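Local structure of branched-chain phosphotransacylase (Enterococcus faecalis, 1YCO) at residues P12-L17 / N44-V49; K112-T117 / L193-E198; A128-I133 / K171-H176. The protein probably catalyses acyl transfer, as do the related phosphate acetyl- and butyryltransferases, which exchange acyl groups between coenzyme A and phosphate. All coordinates share one frame; numbering follows the deposited sequence.

From the N terminus, contact 1 comes first: helix 12-24 meets segment 44-49, which runs into strand 47-50, closing a loop of 26 residues that includes strand 29-35 of the parallel sheet. Contact 2 opens later, at 112-117 in the mixed sheet, and closes 75 residues on, at 193-198. Contact 3 opens and closes within that span, where helix 127-143 meets helix 165-177. Contacts 2 and 3 touch directly, the side chain of Thr-117 packing against that of Ile-133. Contact 1 lies across the centre of the chain from both, its nearest atoms about 19 Å from contact 2 and about 25 Å from contact 3.

Contact 1: residues P12-L17 / N44-V49; sequences PEILQL and NLWKYV
Trp-46, in segment 44-49, reaches to the side of helix 12-24, where its indole meets Leu-15 and Ile-14. Followed outward from CB, the side chain first turns at chi1 59°, which sets CG between the backbone N and the carbonyl carbon and directs the ring system at the helix. On the five-membered ring, NE1 hydrogen-bonds to OD1 of Asn-39, so the polar atom of this buried side chain has a partner and the indole is held in its rotation. The six-membered ring does the touching. CZ2 lies 4.1 Å from CD1 of Leu-15, and at the far end CH2 comes to 3.6 Å from the same methyl. This is a CH-pi contact: CD1 of Leu-15 sits over one face, 4.0 Å from the six-membered ring centroid and 25° off the ring normal. CZ3 lies 3.7 Å from CD1 of Leu-15 and also meets CG2 of Ile-14, at 3.9 Å, which approaches obliquely. CD1 of Leu-15 also touches CD1 of Leu-45 at 3.7 Å, so one leucine methyl is shared by an aromatic face and an aliphatic tip. Branched aliphatics suit these places because they offer methyls to a broad, flat ring. Within the fold, Trp-46 also packs on Phe-31 and Val-33 of strand 29-35, wedging between the parallel sheet and helix 12-24, while Leu-17 of that helix contacts helix 259-274.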
# COMPACT_ATOMS: atom_id res chain seq x y z
N PRO A 12 -27.44 16.19 -6.62
CA PRO A 12 -26.85 16.63 -7.89
C PRO A 12 -25.60 15.81 -8.26
O PRO A 12 -25.25 15.70 -9.44
CB PRO A 12 -26.56 18.11 -7.65
CG PRO A 12 -26.27 18.17 -6.19
CD PRO A 12 -27.34 17.25 -5.60
N GLU A 13 -24.96 15.24 -7.25
CA GLU A 13 -23.77 14.42 -7.46
C GLU A 13 -24.21 13.08 -8.07
O GLU A 13 -23.60 12.57 -9.01
CB GLU A 13 -23.05 14.16 -6.14
CG GLU A 13 -22.80 15.40 -5.29
CD GLU A 13 -23.94 15.72 -4.34
OE1 GLU A 13 -24.46 14.77 -3.70
OE2 GLU A 13 -24.32 16.91 -4.22
N ILE A 14 -25.29 12.50 -7.53
CA ILE A 14 -25.80 11.25 -8.04
C ILE A 14 -26.42 11.48 -9.42
O ILE A 14 -26.30 10.65 -10.32
CB ILE A 14 -26.87 10.63 -7.08
CG1 ILE A 14 -26.22 10.26 -5.74
CG2 ILE A 14 -27.50 9.40 -7.70
CD1 ILE A 14 -25.06 9.26 -5.83
N LEU A 15 -27.05 12.64 -9.60
CA LEU A 15 -27.67 12.97 -10.89
C LEU A 15 -26.65 12.95 -12.02
O LEU A 15 -26.94 12.46 -13.12
CB LEU A 15 -28.31 14.36 -10.81
CG LEU A 15 -29.26 14.69 -11.96
CD1 LEU A 15 -30.48 13.79 -11.89
CD2 LEU A 15 -29.67 16.14 -11.86
N GLN A 16 -25.46 13.48 -11.76
CA GLN A 16 -24.39 13.50 -12.75
C GLN A 16 -24.02 12.07 -13.16
O GLN A 16 -23.68 11.82 -14.32
CB GLN A 16 -23.17 14.23 -12.17
CG GLN A 16 -22.47 15.16 -13.15
CD GLN A 16 -21.11 15.64 -12.63
OE1 GLN A 16 -21.00 16.12 -11.50
NE2 GLN A 16 -20.07 15.50 -13.46
N LEU A 17 -24.09 11.14 -12.21
CA LEU A 17 -23.77 9.72 -12.44
C LEU A 17 -24.82 9.05 -13.33
O LEU A 17 -24.49 8.38 -14.31
CB LEU A 17 -23.71 8.95 -11.11
CG LEU A 17 -23.54 7.42 -11.20
CD1 LEU A 17 -22.25 7.10 -11.96
CD2 LEU A 17 -23.49 6.82 -9.79
N ASN A 44 -37.04 13.67 -16.00
CA ASN A 44 -37.69 12.39 -15.73
C ASN A 44 -36.75 11.18 -15.84
O ASN A 44 -37.20 10.06 -16.12
CB ASN A 44 -38.89 12.19 -16.66
CG ASN A 44 -40.19 12.04 -15.89
OD1 ASN A 44 -40.25 11.32 -14.89
ND2 ASN A 44 -41.24 12.71 -16.38
N LEU A 45 -35.45 11.40 -15.64
CA LEU A 45 -34.46 10.33 -15.72
C LEU A 45 -34.87 9.13 -14.83
O LEU A 45 -35.51 8.19 -15.30
CB LEU A 45 -33.08 10.84 -15.27
CG LEU A 45 -32.51 12.05 -16.01
CD1 LEU A 45 -31.26 12.53 -15.28
CD2 LEU A 45 -32.18 11.70 -17.45
N TRP A 46 -34.51 9.18 -13.55
CA TRP A 46 -34.85 8.12 -12.62
C TRP A 46 -36.30 8.19 -12.14
O TRP A 46 -37.06 9.04 -12.59
CB TRP A 46 -33.94 8.17 -11.38
CG TRP A 46 -34.00 9.46 -10.59
CD1 TRP A 46 -35.11 10.15 -10.21
CD2 TRP A 46 -32.88 10.20 -10.06
NE1 TRP A 46 -34.76 11.27 -9.48
CE2 TRP A 46 -33.40 11.32 -9.38
CE3 TRP A 46 -31.49 10.01 -10.11
CZ2 TRP A 46 -32.58 12.26 -8.74
CZ3 TRP A 46 -30.67 10.95 -9.47
CH2 TRP A 46 -31.22 12.05 -8.80
N LYS A 47 -36.65 7.28 -11.24
CA LYS A 47 -37.97 7.21 -10.62
C LYS A 47 -37.82 7.63 -9.15
O LYS A 47 -37.51 6.79 -8.30
CB LYS A 47 -38.51 5.78 -10.69
CG LYS A 47 -39.03 5.34 -12.06
CD LYS A 47 -40.50 5.71 -12.31
CE LYS A 47 -40.74 7.23 -12.32
NZ LYS A 47 -40.09 7.95 -13.46
N TYR A 48 -38.03 8.91 -8.87
CA TYR A 48 -37.91 9.45 -7.51
C TYR A 48 -38.94 8.87 -6.54
O TYR A 48 -40.08 8.62 -6.90
CB TYR A 48 -38.07 10.98 -7.55
CG TYR A 48 -38.03 11.64 -6.18
CD1 TYR A 48 -36.83 11.78 -5.49
CD2 TYR A 48 -39.20 12.10 -5.58
CE1 TYR A 48 -36.79 12.37 -4.22
CE2 TYR A 48 -39.17 12.69 -4.32
CZ TYR A 48 -37.97 12.83 -3.64
OH TYR A 48 -37.96 13.40 -2.39
N VAL A 49 -38.52 8.66 -5.29
CA VAL A 49 -39.41 8.15 -4.25
C VAL A 49 -39.02 8.76 -2.89
O VAL A 49 -37.98 8.42 -2.33
CB VAL A 49 -39.36 6.60 -4.13
CG1 VAL A 49 -40.33 6.14 -3.05
CG2 VAL A 49 -39.69 5.94 -5.45

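Contact 2: residues K112-T117 / L193-E198. With PO4 (phosphate ion), chain C.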
# COMPACT_ATOMS: atom_id res chain seq x y z
N LYS A 112 -2.65 -3.98 -18.30
CA LYS A 112 -2.61 -4.79 -17.10
C LYS A 112 -3.86 -4.63 -16.24
O LYS A 112 -4.19 -3.53 -15.80
CB LYS A 112 -1.36 -4.45 -16.29
CG LYS A 112 -0.36 -5.59 -16.20
CD LYS A 112 -0.77 -6.62 -15.16
CE LYS A 112 0.08 -7.89 -15.24
NZ LYS A 112 -0.25 -8.74 -16.44
N THR A 113 -4.53 -5.75 -15.99
CA THR A 113 -5.74 -5.74 -15.20
C THR A 113 -5.74 -6.82 -14.13
O THR A 113 -5.13 -7.88 -14.30
CB THR A 113 -6.96 -5.96 -16.10
OG1 THR A 113 -6.92 -5.04 -17.19
CG2 THR A 113 -8.25 -5.76 -15.32
N PHE A 114 -6.42 -6.55 -13.03
CA PHE A 114 -6.51 -7.51 -11.95
C PHE A 114 -7.48 -7.11 -10.85
O PHE A 114 -7.84 -5.94 -10.70
CB PHE A 114 -5.13 -7.75 -11.33
CG PHE A 114 -4.51 -6.53 -10.73
CD1 PHE A 114 -4.97 -6.00 -9.53
CD2 PHE A 114 -3.43 -5.91 -11.35
CE1 PHE A 114 -4.36 -4.89 -8.96
CE2 PHE A 114 -2.81 -4.80 -10.78
CZ PHE A 114 -3.28 -4.29 -9.58
N LEU A 115 -7.90 -8.10 -10.08
CA LEU A 115 -8.81 -7.84 -8.99
C LEU A 115 -7.99 -7.69 -7.71
O LEU A 115 -6.94 -8.31 -7.55
CB LEU A 115 -9.82 -8.99 -8.86
CG LEU A 115 -10.62 -9.36 -10.13
CD1 LEU A 115 -11.67 -10.42 -9.76
CD2 LEU A 115 -11.33 -8.13 -10.69
N LEU A 116 -8.45 -6.80 -6.85
CA LEU A 116 -7.82 -6.53 -5.57
C LEU A 116 -8.88 -6.81 -4.52
O LEU A 116 -10.02 -6.35 -4.64
CB LEU A 116 -7.39 -5.07 -5.48
CG LEU A 116 -6.81 -4.60 -4.13
CD1 LEU A 116 -5.59 -5.41 -3.74
CD2 LEU A 116 -6.46 -3.12 -4.24
N THR A 117 -8.54 -7.57 -3.50
CA THR A 117 -9.58 -7.82 -2.54
C THR A 117 -9.35 -7.67 -1.07
O THR A 117 -8.36 -8.11 -0.46
CB THR A 117 -10.30 -9.16 -2.79
OG1 THR A 117 -11.22 -9.39 -1.72
CG2 THR A 117 -9.33 -10.30 -2.88
N LEU A 193 6.66 -9.25 -7.68
CA LEU A 193 6.69 -10.61 -8.22
C LEU A 193 5.29 -11.08 -8.64
O LEU A 193 5.13 -12.00 -9.45
CB LEU A 193 7.31 -11.60 -7.22
CG LEU A 193 8.83 -11.41 -7.04
CD1 LEU A 193 9.33 -12.23 -5.86
CD2 LEU A 193 9.55 -11.80 -8.32
N ALA A 194 4.27 -10.43 -8.10
CA ALA A 194 2.90 -10.79 -8.42
C ALA A 194 2.34 -10.10 -9.68
O ALA A 194 1.56 -10.70 -10.43
CB ALA A 194 2.00 -10.49 -7.24
N THR A 195 2.78 -8.87 -9.92
CA THR A 195 2.28 -8.07 -11.03
C THR A 195 3.27 -7.63 -12.11
O THR A 195 2.86 -7.04 -13.11
CB THR A 195 1.65 -6.79 -10.49
OG1 THR A 195 2.65 -6.06 -9.76
CG2 THR A 195 0.48 -7.11 -9.54
N SER A 196 4.56 -7.89 -11.92
CA SER A 196 5.56 -7.47 -12.89
C SER A 196 6.42 -8.60 -13.45
O SER A 196 7.37 -9.05 -12.80
CB SER A 196 6.48 -6.42 -12.26
OG SER A 196 7.51 -6.04 -13.15
N GLU A 197 6.09 -9.04 -14.67
CA GLU A 197 6.86 -10.11 -15.32
C GLU A 197 8.34 -9.75 -15.38
O GLU A 197 9.20 -10.61 -15.19
CB GLU A 197 6.30 -10.38 -16.72
CG GLU A 197 4.89 -10.94 -16.66
CD GLU A 197 4.36 -11.40 -18.01
OE1 GLU A 197 4.32 -10.58 -18.95
OE2 GLU A 197 3.98 -12.59 -18.13
N GLU A 198 8.63 -8.48 -15.63
CA GLU A 198 9.99 -7.99 -15.70
C GLU A 198 10.68 -8.16 -14.35
O GLU A 198 11.81 -8.64 -14.30
CB GLU A 198 10.02 -6.52 -16.15
CG GLU A 198 11.36 -5.82 -15.93
CD GLU A 198 11.63 -4.69 -16.92
OE1 GLU A 198 10.65 -4.11 -17.43
OE2 GLU A 198 12.83 -4.38 -17.16
P PO4 C . 6.39 -5.88 -16.91
O1 PO4 C . 7.08 -6.98 -16.17
O2 PO4 C . 5.71 -4.95 -15.91
O3 PO4 C . 7.42 -5.08 -17.70
O4 PO4 C . 5.37 -6.48 -17.85
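The flat group here is the ring of Phe-114, which CG2 of Thr-195 approaches obliquely, at 4.2 Å from CE2. Leu-108, Val-106 and Leu-216 also pack on Phe-114, giving it the apolar setting that a buried aromatic residue requires, while Phe-234 and Leu-233 of the second subunit pack on Thr-195 and Ser-196. The motif is alpha/beta packing: strand 113-117 belongs to a mixed beta-sheet, and the end of helix 191-195 lies against it. Threonine suits the junction because its two branches divide the work. CG2 goes to the aromatic ring, whereas OG1 turns back to hydrogen-bond the carbonyl O of Leu-191, one helical turn earlier. Beside it, a bend at chi2 (-80°) helps bring CE of Lys-112 to 3.6 Å from the carbonyl O of Thr-195. NZ of Lys-112 stays 5.5 Å from OE1 of Glu-197, where the opposite charges may attract weakly. A phosphate ion, probably from the crystallisation liquor, lies at the start of helix 197-202, its exact position uncertain. Ser-196 is the N-cap of that helix: with OG anti to its own N (chi1 177°), OG accepts a hydrogen bond from the backbone N of Ala-199.

Contact 3: residues A128-I133 / K171-H176; sequences ATLIEI and KEVTAH
Ile-131 and His-176 form the CH-pi part of this helix-helix contact. The delta methyl of Ile-131 rests over one face of the imidazole, with CD1 3.6 Å from the ring centroid and only 16° off the normal; its nearest ring atom is ND1, at 3.5 Å. The other branch joins in, CG2 of Ile-131 lying 3.9 Å from NE2 of His-176. Branching at CB lets isoleucine offer two methyls, and an extended chi2 (177°) carries CD1 out to the ring. The histidine is exposed, where a flat, polar ring fits well.

The remaining contacts are purely apolar and deeper. CD1 of Leu-130 meets CG1 of Val-173 at 4.1 Å, and CG1 of Ile-131 approaches the same valine methyl to 4.2 Å. A compact, branched valine suits this place, since its CG1 touches both residues of the facing helix.

The short helical segments pass 10.0 Å apart with a crossing angle of -57°. Leu-130 and Val-173 both also touch Leu-153 of strand 150-154, so the two helices share one face of the mixed sheet. Each connects parallel strands, 113-117 to 150-154 and 150-154 to 184-189, the successive beta-alpha-beta crossovers characteristic of a layered alpha/beta domain.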
# COMPACT_ATOMS: atom_id res chain seq x y z
N ALA A 128 -9.48 -18.64 8.16
CA ALA A 128 -10.80 -19.03 7.69
C ALA A 128 -11.41 -17.92 6.84
O ALA A 128 -11.99 -18.17 5.78
CB ALA A 128 -11.70 -19.36 8.87
N THR A 129 -11.26 -16.69 7.32
CA THR A 129 -11.77 -15.52 6.63
C THR A 129 -11.08 -15.28 5.29
O THR A 129 -11.73 -14.99 4.27
CB THR A 129 -11.61 -14.29 7.49
OG1 THR A 129 -12.25 -14.51 8.75
CG2 THR A 129 -12.22 -13.07 6.80
N LEU A 130 -9.76 -15.41 5.29
CA LEU A 130 -8.98 -15.19 4.08
C LEU A 130 -9.43 -16.23 3.06
O LEU A 130 -9.60 -15.91 1.89
CB LEU A 130 -7.48 -15.31 4.38
CG LEU A 130 -6.45 -14.49 3.59
CD1 LEU A 130 -6.38 -14.99 2.18
CD2 LEU A 130 -6.80 -13.00 3.63
N ILE A 131 -9.64 -17.46 3.52
CA ILE A 131 -10.09 -18.54 2.65
C ILE A 131 -11.40 -18.14 1.94
O ILE A 131 -11.54 -18.34 0.74
CB ILE A 131 -10.29 -19.86 3.44
CG1 ILE A 131 -8.92 -20.47 3.76
CG2 ILE A 131 -11.14 -20.85 2.64
CD1 ILE A 131 -8.96 -21.73 4.60
N GLU A 132 -12.33 -17.57 2.69
CA GLU A 132 -13.60 -17.13 2.12
C GLU A 132 -13.42 -15.92 1.21
O GLU A 132 -14.15 -15.76 0.24
CB GLU A 132 -14.61 -16.79 3.23
CG GLU A 132 -15.25 -18.00 3.94
CD GLU A 132 -15.78 -19.05 2.96
OE1 GLU A 132 -16.48 -18.67 1.99
OE2 GLU A 132 -15.51 -20.25 3.17
N ILE A 133 -12.46 -15.04 1.54
CA ILE A 133 -12.18 -13.86 0.72
C ILE A 133 -11.70 -14.29 -0.67
O ILE A 133 -12.08 -13.70 -1.67
CB ILE A 133 -11.09 -12.96 1.36
CG1 ILE A 133 -11.65 -12.30 2.62
CG2 ILE A 133 -10.63 -11.89 0.39
CD1 ILE A 133 -10.58 -11.62 3.46
N LYS A 171 1.15 -18.89 3.52
CA LYS A 171 1.54 -20.29 3.42
C LYS A 171 0.40 -21.24 3.84
O LYS A 171 0.23 -22.28 3.22
CB LYS A 171 2.78 -20.56 4.28
CG LYS A 171 3.21 -22.02 4.27
CD LYS A 171 4.40 -22.28 5.19
CE LYS A 171 4.07 -21.97 6.65
NZ LYS A 171 2.89 -22.75 7.14
N GLU A 172 -0.36 -20.89 4.87
CA GLU A 172 -1.44 -21.77 5.30
C GLU A 172 -2.60 -21.82 4.31
O GLU A 172 -3.12 -22.90 4.01
CB GLU A 172 -1.98 -21.35 6.65
CG GLU A 172 -0.98 -21.37 7.76
CD GLU A 172 -1.55 -20.74 9.02
OE1 GLU A 172 -2.24 -19.71 8.88
OE2 GLU A 172 -1.31 -21.27 10.13
N VAL A 173 -3.01 -20.66 3.82
CA VAL A 173 -4.11 -20.56 2.87
C VAL A 173 -3.70 -21.26 1.57
O VAL A 173 -4.53 -21.85 0.88
CB VAL A 173 -4.45 -19.08 2.60
CG1 VAL A 173 -5.60 -18.95 1.61
CG2 VAL A 173 -4.82 -18.39 3.92
N THR A 174 -2.42 -21.18 1.24
CA THR A 174 -1.91 -21.83 0.04
C THR A 174 -2.09 -23.34 0.20
O THR A 174 -2.65 -24.01 -0.67
CB THR A 174 -0.41 -21.51 -0.17
OG1 THR A 174 -0.24 -20.11 -0.39
CG2 THR A 174 0.14 -22.27 -1.37
N ALA A 175 -1.63 -23.87 1.34
CA ALA A 175 -1.74 -25.30 1.63
C ALA A 175 -3.19 -25.76 1.50
O ALA A 175 -3.46 -26.84 0.99
CB ALA A 175 -1.21 -25.58 3.05
N HIS A 176 -4.11 -24.92 1.97
CA HIS A 176 -5.53 -25.23 1.92
C HIS A 176 -6.04 -25.41 0.50
O HIS A 176 -6.87 -26.28 0.23
CB HIS A 176 -6.35 -24.13 2.57
CG HIS A 176 -7.82 -24.32 2.42
ND1 HIS A 176 -8.59 -24.99 3.34
CD2 HIS A 176 -8.66 -23.98 1.40
CE1 HIS A 176 -9.83 -25.07 2.90
NE2 HIS A 176 -9.90 -24.47 1.73